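Local coordinates for protein thiol peroxidase (Aquifex aeolicus, PDB 2YZH) that probably reduces hydrogen peroxide and organic hydroperoxides with thioredoxin as electron donor, as a homodimeric peroxiredoxin that would protect the cell against oxidative stress, at residues Q38-G43 against D81-S86; I53-P56 against V62-T65; F91-F96 against V105-D110; Y119-G124 against G130-A135. All blocks are in the same frame, centred on the assembly; numbering follows the deposited sequence.

Interaction 1: residues Q38-G43 against D81-S86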
# COMPACT_ATOMS: atom_id res chain seq x y z
N GLN D 38 -18.67 4.41 -7.00
CA GLN D 38 -18.92 5.32 -5.89
C GLN D 38 -18.32 4.66 -4.66
O GLN D 38 -18.13 3.44 -4.63
CB GLN D 38 -20.42 5.52 -5.69
CG GLN D 38 -21.09 6.33 -6.79
CD GLN D 38 -20.57 7.75 -6.86
OE1 GLN D 38 -20.60 8.48 -5.87
NE2 GLN D 38 -20.08 8.15 -8.03
N GLU D 39 -17.99 5.45 -3.64
CA GLU D 39 -17.42 4.88 -2.43
C GLU D 39 -18.47 4.72 -1.35
O GLU D 39 -19.34 5.57 -1.17
CB GLU D 39 -16.26 5.74 -1.91
CG GLU D 39 -15.12 5.88 -2.91
CD GLU D 39 -13.88 6.49 -2.30
OE1 GLU D 39 -14.01 7.31 -1.36
OE2 GLU D 39 -12.76 6.17 -2.77
N LYS D 40 -18.39 3.60 -0.64
CA LYS D 40 -19.32 3.29 0.43
C LYS D 40 -18.49 2.98 1.66
O LYS D 40 -17.39 2.45 1.55
CB LYS D 40 -20.17 2.07 0.07
CG LYS D 40 -21.04 1.55 1.20
CD LYS D 40 -21.79 0.29 0.80
CE LYS D 40 -22.64 -0.22 1.96
NZ LYS D 40 -23.30 -1.51 1.64
N ILE D 41 -19.02 3.32 2.83
CA ILE D 41 -18.34 3.04 4.08
C ILE D 41 -19.04 1.88 4.77
O ILE D 41 -20.25 1.92 4.98
CB ILE D 41 -18.39 4.24 5.05
CG1 ILE D 41 -17.82 5.50 4.39
CG2 ILE D 41 -17.66 3.88 6.35
CD1 ILE D 41 -16.44 5.32 3.82
N VAL D 42 -18.29 0.83 5.10
CA VAL D 42 -18.86 -0.31 5.82
C VAL D 42 -18.16 -0.32 7.17
O VAL D 42 -17.02 0.14 7.28
CB VAL D 42 -18.64 -1.65 5.09
CG1 VAL D 42 -19.32 -1.62 3.73
CG2 VAL D 42 -17.17 -1.95 4.95
N GLY D 43 -18.83 -0.82 8.19
CA GLY D 43 -18.24 -0.84 9.52
C GLY D 43 -18.66 0.39 10.30
O GLY D 43 -19.52 1.16 9.85
N ASP D 81 -28.01 -4.47 6.40
CA ASP D 81 -27.27 -3.98 5.25
C ASP D 81 -26.15 -4.99 5.02
O ASP D 81 -25.20 -5.07 5.80
CB ASP D 81 -26.70 -2.59 5.54
CG ASP D 81 -25.91 -2.03 4.37
OD1 ASP D 81 -26.46 -1.99 3.25
OD2 ASP D 81 -24.75 -1.63 4.58
N VAL D 82 -26.27 -5.78 3.95
CA VAL D 82 -25.29 -6.82 3.63
C VAL D 82 -24.36 -6.44 2.47
O VAL D 82 -24.82 -6.09 1.39
CB VAL D 82 -26.00 -8.15 3.29
CG1 VAL D 82 -24.99 -9.26 3.10
CG2 VAL D 82 -26.98 -8.50 4.40
N THR D 83 -23.06 -6.55 2.71
CA THR D 83 -22.08 -6.22 1.69
C THR D 83 -21.05 -7.33 1.53
O THR D 83 -20.48 -7.80 2.51
CB THR D 83 -21.31 -4.93 2.05
OG1 THR D 83 -22.24 -3.87 2.32
CG2 THR D 83 -20.40 -4.50 0.90
N VAL D 84 -20.82 -7.76 0.29
CA VAL D 84 -19.81 -8.78 -0.02
C VAL D 84 -18.58 -8.01 -0.47
O VAL D 84 -18.65 -7.24 -1.43
CB VAL D 84 -20.27 -9.72 -1.16
CG1 VAL D 84 -19.15 -10.70 -1.50
CG2 VAL D 84 -21.51 -10.49 -0.73
N VAL D 85 -17.45 -8.20 0.20
CA VAL D 85 -16.23 -7.47 -0.13
C VAL D 85 -15.06 -8.33 -0.59
O VAL D 85 -14.79 -9.38 -0.01
CB VAL D 85 -15.75 -6.64 1.09
CG1 VAL D 85 -14.50 -5.83 0.73
CG2 VAL D 85 -16.87 -5.72 1.55
N SER D 86 -14.37 -7.88 -1.63
CA SER D 86 -13.22 -8.61 -2.16
C SER D 86 -12.24 -7.62 -2.78
O SER D 86 -12.51 -6.42 -2.86
CB SER D 86 -13.65 -9.61 -3.23
OG SER D 86 -13.90 -8.94 -4.45
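Lys40 makes a polar bridge from the edge strand 39-42 to Asp81 and Thr83 of strand 80-86, over one face of the central sheet. Its side chain is stretched out, with CG anti to the backbone N (chi1 172°) and every later torsion near 180°, which carries the ammonium group well away from its own strand. There it meets Thr83 tip to tip: Lys40 NZ donates to Thr83 OG1 at 2.7 Å. The salt bridge to Asp81 is looser, with Lys40 NZ 3.3 Å from Asp81 OD2, and counts as a weak hydrogen bond. Asp81 and Thr83 stand two residues apart on one face of the strand, which is why a single ammonium group can serve both. The buried Thr83 hydroxyl thus gains a charged donor, while the carboxylate probably offsets the lysine's charge.

Beside this pair Val42 packs against the threonine, its CG1 lying 3.9 Å from Thr83 OG1 and 4.2 Å from Thr83 CG2. Val42 also rests on Ala30, Val32 and Ile52, and Lys40 brushes Thr106 on the way. The two strand axes pass 9.6 Å apart at 110°, a spacing of layers and not of hydrogen-bonded neighbours. Strand 39-42 pairs instead with 30-34, forming a beta hairpin at the edge of the mixed sheet, whose twist brings it over the central strands of this thioredoxin-fold peroxiredoxin.

Interaction 2: residues I53-P56 against V62-T65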
# COMPACT_ATOMS: atom_id res chain seq x y z
N ILE D 53 -19.28 -9.63 4.38
CA ILE D 53 -18.84 -10.93 3.93
C ILE D 53 -17.61 -10.78 3.05
O ILE D 53 -17.68 -10.16 1.99
CB ILE D 53 -19.97 -11.61 3.11
CG1 ILE D 53 -21.23 -11.71 3.98
CG2 ILE D 53 -19.52 -12.98 2.61
CD1 ILE D 53 -22.50 -12.05 3.22
N THR D 54 -16.48 -11.33 3.47
CA THR D 54 -15.28 -11.21 2.66
C THR D 54 -15.02 -12.49 1.88
O THR D 54 -15.26 -13.59 2.37
CB THR D 54 -14.04 -10.87 3.51
OG1 THR D 54 -13.83 -11.89 4.50
CG2 THR D 54 -14.23 -9.52 4.21
N VAL D 55 -14.57 -12.32 0.64
CA VAL D 55 -14.26 -13.45 -0.22
C VAL D 55 -13.01 -13.16 -1.04
O VAL D 55 -12.67 -12.00 -1.30
CB VAL D 55 -15.43 -13.80 -1.20
CG1 VAL D 55 -16.71 -14.06 -0.41
CG2 VAL D 55 -15.64 -12.67 -2.20
N PRO D 56 -12.29 -14.21 -1.45
CA PRO D 56 -11.08 -14.07 -2.25
C PRO D 56 -11.37 -13.38 -3.59
O PRO D 56 -10.69 -12.43 -3.97
CB PRO D 56 -10.62 -15.51 -2.42
CG PRO D 56 -11.03 -16.14 -1.14
CD PRO D 56 -12.43 -15.58 -0.93
N VAL D 62 -16.45 -20.98 -5.97
CA VAL D 62 -16.87 -20.99 -4.57
C VAL D 62 -17.43 -19.65 -4.10
O VAL D 62 -18.47 -19.60 -3.44
CB VAL D 62 -15.70 -21.40 -3.65
CG1 VAL D 62 -16.14 -21.32 -2.19
CG2 VAL D 62 -15.26 -22.81 -3.99
N CYS D 63 -16.74 -18.56 -4.43
CA CYS D 63 -17.20 -17.24 -4.02
C CYS D 63 -18.52 -16.87 -4.72
O CYS D 63 -19.38 -16.21 -4.13
CB CYS D 63 -16.12 -16.19 -4.31
SG CYS D 63 -14.52 -16.52 -3.49
N GLU D 64 -18.67 -17.29 -5.97
CA GLU D 64 -19.90 -17.00 -6.71
C GLU D 64 -21.07 -17.71 -6.05
O GLU D 64 -22.14 -17.14 -5.87
CB GLU D 64 -19.76 -17.44 -8.17
CG GLU D 64 -18.80 -16.59 -8.97
CD GLU D 64 -18.64 -17.06 -10.40
OE1 GLU D 64 -17.93 -16.39 -11.18
OE2 GLU D 64 -19.22 -18.11 -10.75
N THR D 65 -20.85 -18.97 -5.68
CA THR D 65 -21.86 -19.78 -5.02
C THR D 65 -22.24 -19.19 -3.67
O THR D 65 -23.43 -19.12 -3.31
CB THR D 65 -21.36 -21.23 -4.81
OG1 THR D 65 -21.22 -21.87 -6.08
CG2 THR D 65 -22.32 -22.01 -3.93
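Cys63 presses its sulfur against Val55 and Pro56, on the chain running from strand 49-54 towards helix 61-73. Cys63 SG sits 3.4 Å from Pro56 CD and 3.7 Å from Val55 CB, so the proline ring and the valine branch point together form an apolar wall on one side of the thiol. Cys63 CB follows, 4.1 Å from Val55 CG2. The sulfur comes to this wall because SG lies anti to the carbonyl carbon of Cys63, near its own backbone N (chi1 -58°). All three residues are buried.

In the next shell, Val55 is backed by Val84 and Ser86 of the adjoining strand and by Glu66 of the helix, while its backbone is tied to Val85. Arg134 touches Cys63 as well, and a salt bridge to Glu66 helps to fix the guanidinium group there. Thr65 OG1 bonds back to Pro61 O in the first turn of helix 61-73.

Strand 49-54, this helix and strand 80-86 form a beta-alpha-beta unit, with the cysteine in the opening turn of the helix. Pro56 and Cys63 are the first and last residues of the PxxxTxxC signature, and Cys63 is the predicted sulfenic acid-forming residue of the peroxiredoxin active site.

Interaction 3: residues F91-F96 against V105-D110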
# COMPACT_ATOMS: atom_id res chain seq x y z
N PHE D 91 -14.90 -3.30 -11.90
CA PHE D 91 -15.29 -3.73 -13.24
C PHE D 91 -15.66 -5.21 -13.30
O PHE D 91 -16.56 -5.59 -14.04
CB PHE D 91 -14.17 -3.43 -14.22
CG PHE D 91 -13.69 -2.01 -14.15
CD1 PHE D 91 -14.52 -0.96 -14.52
CD2 PHE D 91 -12.43 -1.72 -13.65
CE1 PHE D 91 -14.10 0.36 -14.40
CE2 PHE D 91 -12.00 -0.40 -13.52
CZ PHE D 91 -12.84 0.64 -13.90
N ALA D 92 -14.98 -6.03 -12.51
CA ALA D 92 -15.27 -7.46 -12.47
C ALA D 92 -16.52 -7.70 -11.63
O ALA D 92 -17.33 -8.57 -11.94
CB ALA D 92 -14.09 -8.23 -11.90
N GLN D 93 -16.67 -6.93 -10.56
CA GLN D 93 -17.83 -7.07 -9.69
C GLN D 93 -19.10 -6.68 -10.43
O GLN D 93 -20.16 -7.28 -10.22
CB GLN D 93 -17.69 -6.21 -8.43
CG GLN D 93 -16.48 -6.55 -7.56
CD GLN D 93 -16.67 -6.13 -6.12
OE1 GLN D 93 -17.25 -5.08 -5.84
NE2 GLN D 93 -16.17 -6.94 -5.19
N LYS D 94 -19.00 -5.69 -11.30
CA LYS D 94 -20.16 -5.25 -12.06
C LYS D 94 -20.62 -6.36 -13.00
O LYS D 94 -21.80 -6.68 -13.08
CB LYS D 94 -19.83 -3.99 -12.87
CG LYS D 94 -21.05 -3.33 -13.50
CD LYS D 94 -20.66 -2.08 -14.27
CE LYS D 94 -21.89 -1.32 -14.75
NZ LYS D 94 -22.75 -0.89 -13.61
N ARG D 95 -19.66 -6.96 -13.71
CA ARG D 95 -19.96 -8.04 -14.64
C ARG D 95 -20.59 -9.21 -13.89
O ARG D 95 -21.50 -9.87 -14.40
CB ARG D 95 -18.68 -8.50 -15.33
CG ARG D 95 -17.85 -7.33 -15.86
CD ARG D 95 -18.04 -7.09 -17.35
NE ARG D 95 -17.01 -7.78 -18.12
CZ ARG D 95 -16.78 -7.58 -19.41
NH1 ARG D 95 -17.52 -6.71 -20.09
NH2 ARG D 95 -15.81 -8.24 -20.03
N PHE D 96 -20.11 -9.46 -12.68
CA PHE D 96 -20.63 -10.54 -11.85
C PHE D 96 -22.11 -10.31 -11.54
O PHE D 96 -22.95 -11.17 -11.80
CB PHE D 96 -19.86 -10.64 -10.54
CG PHE D 96 -20.47 -11.62 -9.56
CD1 PHE D 96 -20.36 -12.99 -9.77
CD2 PHE D 96 -21.18 -11.16 -8.46
CE1 PHE D 96 -20.95 -13.89 -8.89
CE2 PHE D 96 -21.78 -12.06 -7.58
CZ PHE D 96 -21.66 -13.43 -7.79
N VAL D 105 -28.13 -7.95 -2.09
CA VAL D 105 -26.94 -7.60 -1.34
C VAL D 105 -26.07 -6.70 -2.21
O VAL D 105 -26.25 -6.64 -3.42
CB VAL D 105 -26.13 -8.86 -0.93
CG1 VAL D 105 -26.98 -9.76 -0.06
CG2 VAL D 105 -25.64 -9.60 -2.15
N THR D 106 -25.14 -6.00 -1.57
CA THR D 106 -24.24 -5.10 -2.27
C THR D 106 -22.85 -5.73 -2.38
O THR D 106 -22.38 -6.37 -1.44
CB THR D 106 -24.10 -3.76 -1.51
OG1 THR D 106 -25.39 -3.13 -1.41
CG2 THR D 106 -23.14 -2.83 -2.23
N VAL D 107 -22.22 -5.59 -3.54
CA VAL D 107 -20.87 -6.10 -3.70
C VAL D 107 -20.01 -4.85 -3.74
O VAL D 107 -20.43 -3.82 -4.26
CB VAL D 107 -20.69 -6.89 -5.03
CG1 VAL D 107 -21.58 -8.12 -5.03
CG2 VAL D 107 -21.00 -6.00 -6.22
N ALA D 108 -18.82 -4.91 -3.16
CA ALA D 108 -17.94 -3.75 -3.15
C ALA D 108 -16.49 -4.21 -3.17
O ALA D 108 -16.18 -5.31 -2.71
CB ALA D 108 -18.22 -2.89 -1.93
N SER D 109 -15.63 -3.35 -3.70
CA SER D 109 -14.21 -3.64 -3.82
C SER D 109 -13.35 -2.91 -2.81
O SER D 109 -13.57 -1.73 -2.53
CB SER D 109 -13.73 -3.29 -5.23
OG SER D 109 -12.33 -3.47 -5.34
N ASP D 110 -12.34 -3.60 -2.30
CA ASP D 110 -11.43 -3.01 -1.32
C ASP D 110 -10.06 -2.75 -1.95
O ASP D 110 -9.06 -2.55 -1.26
CB ASP D 110 -11.29 -3.97 -0.12
CG ASP D 110 -10.57 -3.33 1.05
OD1 ASP D 110 -10.73 -2.11 1.25
OD2 ASP D 110 -9.87 -4.07 1.78
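Gln93 reaches Ala108 because its CG lies beside its own backbone N (chi1 -60°) and the chain then runs extended through chi2 (-156°), carrying the amide from the helix to the backbone of strand 106-109. The amide settles against the peptide group that links Ala108 to Ser109. Gln93 NE2 donates to Ala108 O at 3.0 Å, a weak bond bent to 149°. The other arm, Gln93 OE1, lies 2.9 Å from the carbonyl carbon Ala108 C, a tight polar contact with no hydrogen bond. A further weak bond, from Gln93 NE2 to Ser86 OG, helps to fix the rotation of the amide.

Helix 90-100 is the crossover of a beta-alpha-beta unit between the parallel neighbours 80-86 and 106-109; it runs back nearly antiparallel to the second strand, with 8.5 Å between the segment axes.

Apolar atoms flank the amide. Val107 CG2 comes 4.0 Å from Gln93 CB, packing against the base of the glutamine, and Ser109 CB is 4.0 Å from Gln93 OE1. The serine hydroxyl turns elsewhere, to Asp88 O. Val107 also touches Cys97, the predicted redox partner of Cys63. Elsewhere the helix meets the second subunit: Arg95 forms a salt bridge with Glu64 of that subunit, and Phe91 and Ala92 pack on its Ser57 and Asp59.

Interaction 4: residues Y119-G124 against G130-A135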
# COMPACT_ATOMS: atom_id res chain seq x y z
N TYR D 119 -9.55 -5.86 9.54
CA TYR D 119 -10.43 -6.89 10.06
C TYR D 119 -9.68 -8.21 10.26
O TYR D 119 -10.28 -9.22 10.63
CB TYR D 119 -11.63 -7.10 9.14
CG TYR D 119 -12.76 -6.10 9.36
CD1 TYR D 119 -12.64 -4.77 8.96
CD2 TYR D 119 -13.94 -6.49 9.98
CE1 TYR D 119 -13.67 -3.86 9.17
CE2 TYR D 119 -14.98 -5.58 10.20
CZ TYR D 119 -14.84 -4.27 9.79
OH TYR D 119 -15.86 -3.37 10.02
N GLY D 120 -8.38 -8.19 10.00
CA GLY D 120 -7.57 -9.38 10.17
C GLY D 120 -7.80 -10.49 9.16
O GLY D 120 -7.51 -11.65 9.45
N VAL D 121 -8.31 -10.15 7.98
CA VAL D 121 -8.57 -11.17 6.96
C VAL D 121 -7.69 -11.07 5.72
O VAL D 121 -7.91 -11.78 4.74
CB VAL D 121 -10.07 -11.18 6.55
CG1 VAL D 121 -10.92 -11.59 7.75
CG2 VAL D 121 -10.50 -9.81 6.06
N LEU D 122 -6.68 -10.20 5.76
CA LEU D 122 -5.77 -10.08 4.62
C LEU D 122 -4.78 -11.24 4.69
O LEU D 122 -4.11 -11.42 5.71
CB LEU D 122 -5.00 -8.76 4.67
CG LEU D 122 -4.01 -8.55 3.52
CD1 LEU D 122 -4.78 -8.44 2.20
CD2 LEU D 122 -3.18 -7.30 3.77
N ILE D 123 -4.70 -12.04 3.62
CA ILE D 123 -3.80 -13.18 3.59
C ILE D 123 -2.36 -12.69 3.46
O ILE D 123 -2.04 -11.89 2.58
CB ILE D 123 -4.17 -14.13 2.41
CG1 ILE D 123 -5.57 -14.69 2.66
CG2 ILE D 123 -3.17 -15.28 2.29
CD1 ILE D 123 -6.20 -15.39 1.46
N GLY D 124 -1.50 -13.16 4.37
CA GLY D 124 -0.11 -12.73 4.39
C GLY D 124 0.94 -13.63 3.77
O GLY D 124 2.12 -13.29 3.77
N GLY D 130 -2.18 -11.14 -0.25
CA GLY D 130 -2.73 -9.88 -0.74
C GLY D 130 -4.22 -9.92 -1.04
O GLY D 130 -4.82 -8.90 -1.36
N ILE D 131 -4.80 -11.11 -0.93
CA ILE D 131 -6.22 -11.35 -1.19
C ILE D 131 -6.94 -11.52 0.15
O ILE D 131 -6.31 -11.78 1.16
CB ILE D 131 -6.39 -12.64 -2.05
CG1 ILE D 131 -5.70 -12.45 -3.40
CG2 ILE D 131 -7.85 -12.97 -2.27
CD1 ILE D 131 -6.22 -11.26 -4.19
N LEU D 132 -8.27 -11.36 0.16
CA LEU D 132 -9.01 -11.50 1.41
C LEU D 132 -9.44 -12.94 1.67
O LEU D 132 -9.82 -13.66 0.74
CB LEU D 132 -10.25 -10.59 1.41
CG LEU D 132 -10.02 -9.09 1.21
CD1 LEU D 132 -11.33 -8.35 1.48
CD2 LEU D 132 -8.93 -8.59 2.16
N ALA D 133 -9.38 -13.36 2.93
CA ALA D 133 -9.81 -14.71 3.30
C ALA D 133 -11.33 -14.71 3.39
O ALA D 133 -11.97 -13.65 3.43
CB ALA D 133 -9.20 -15.11 4.64
N ARG D 134 -11.92 -15.91 3.44
CA ARG D 134 -13.37 -16.04 3.50
C ARG D 134 -13.85 -15.92 4.93
O ARG D 134 -13.57 -16.77 5.78
CB ARG D 134 -13.78 -17.40 2.91
CG ARG D 134 -15.25 -17.52 2.53
CD ARG D 134 -15.54 -18.91 1.95
NE ARG D 134 -14.62 -19.26 0.87
CZ ARG D 134 -14.60 -18.68 -0.33
NH1 ARG D 134 -15.47 -17.71 -0.61
NH2 ARG D 134 -13.72 -19.05 -1.24
N ALA D 135 -14.58 -14.84 5.21
CA ALA D 135 -15.08 -14.61 6.56
C ALA D 135 -16.40 -13.86 6.55
O ALA D 135 -16.83 -13.33 5.52
CB ALA D 135 -14.06 -13.83 7.36
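Val121, Leu122 and Ile123 divide their side chains between two sides of the segment 130-135. Leu122 and Leu132 are partners on one side. Both begin by pointing away from the opposing backbone, yet Leu122, with CG anti to its amide nitrogen (chi1 180°), bends over so that its CD1 meets Leu132 CD2 at 4.2 Å. The same methyl lies 3.6 Å from Gly130 O. On the other side Ile123 leans across the opposing backbone: its CG1 is beside its own N, which sets Ile123 CG1 3.4 Å from Ile131 O and 4.2 Å from Ala133 CB. Val121 reaches further down the segment, placing its CG1 3.9 Å from Ala135 CB.

The backbones beneath form an antiparallel bridge in which Leu122 and Leu132 are the non-hydrogen-bonded pair. Ala133 N donates to Val121 O at 2.8 Å, and Ile123 N donates to Ile131 O at 3.0 Å, the latter almost straight on to the carbonyl. The ladder then slips by one residue, since Gly130 N bonds to Ile123 O at 2.9 Å. With Gly130 at phi 95° and psi -6°, residues 130 and 131 opposite Ile123 make a G1 beta bulge, and those backbone angles call for glycine.

The backbone of Gly124 bonds to Thr15 of the N-terminal hairpin (strands 6-9 and 12-15) and that of Leu122 to Val17 just after it. Leu132 rests on Thr54, Ile131 packs on Phe111 of the second subunit, and Gly124 makes backbone bonds to the third subunit.

Interactions 1, 2 and 3 share the central sheet. Strand 80-86 joins all three: Val85 N meets Ile53 O at 2.7 Å towards interaction 2, and Val84 N meets Thr106 O at 2.7 Å towards interaction 3. Interaction 2 holds the predicted active-site Cys63, and interactions 3 and 4 approach it from elsewhere in the fold. Arg134 of segment 130-135 brings its NH1 to 3.3 Å from Cys63 SG, while Thr54 OG1 lies 2.8 Å from Ala133 O. The side chain of Gln93 is about 9 Å from that of Cys63. Interaction 1 lies away from this site, and interactions 3 and 4, centres 17 Å apart, both touch the second subunit.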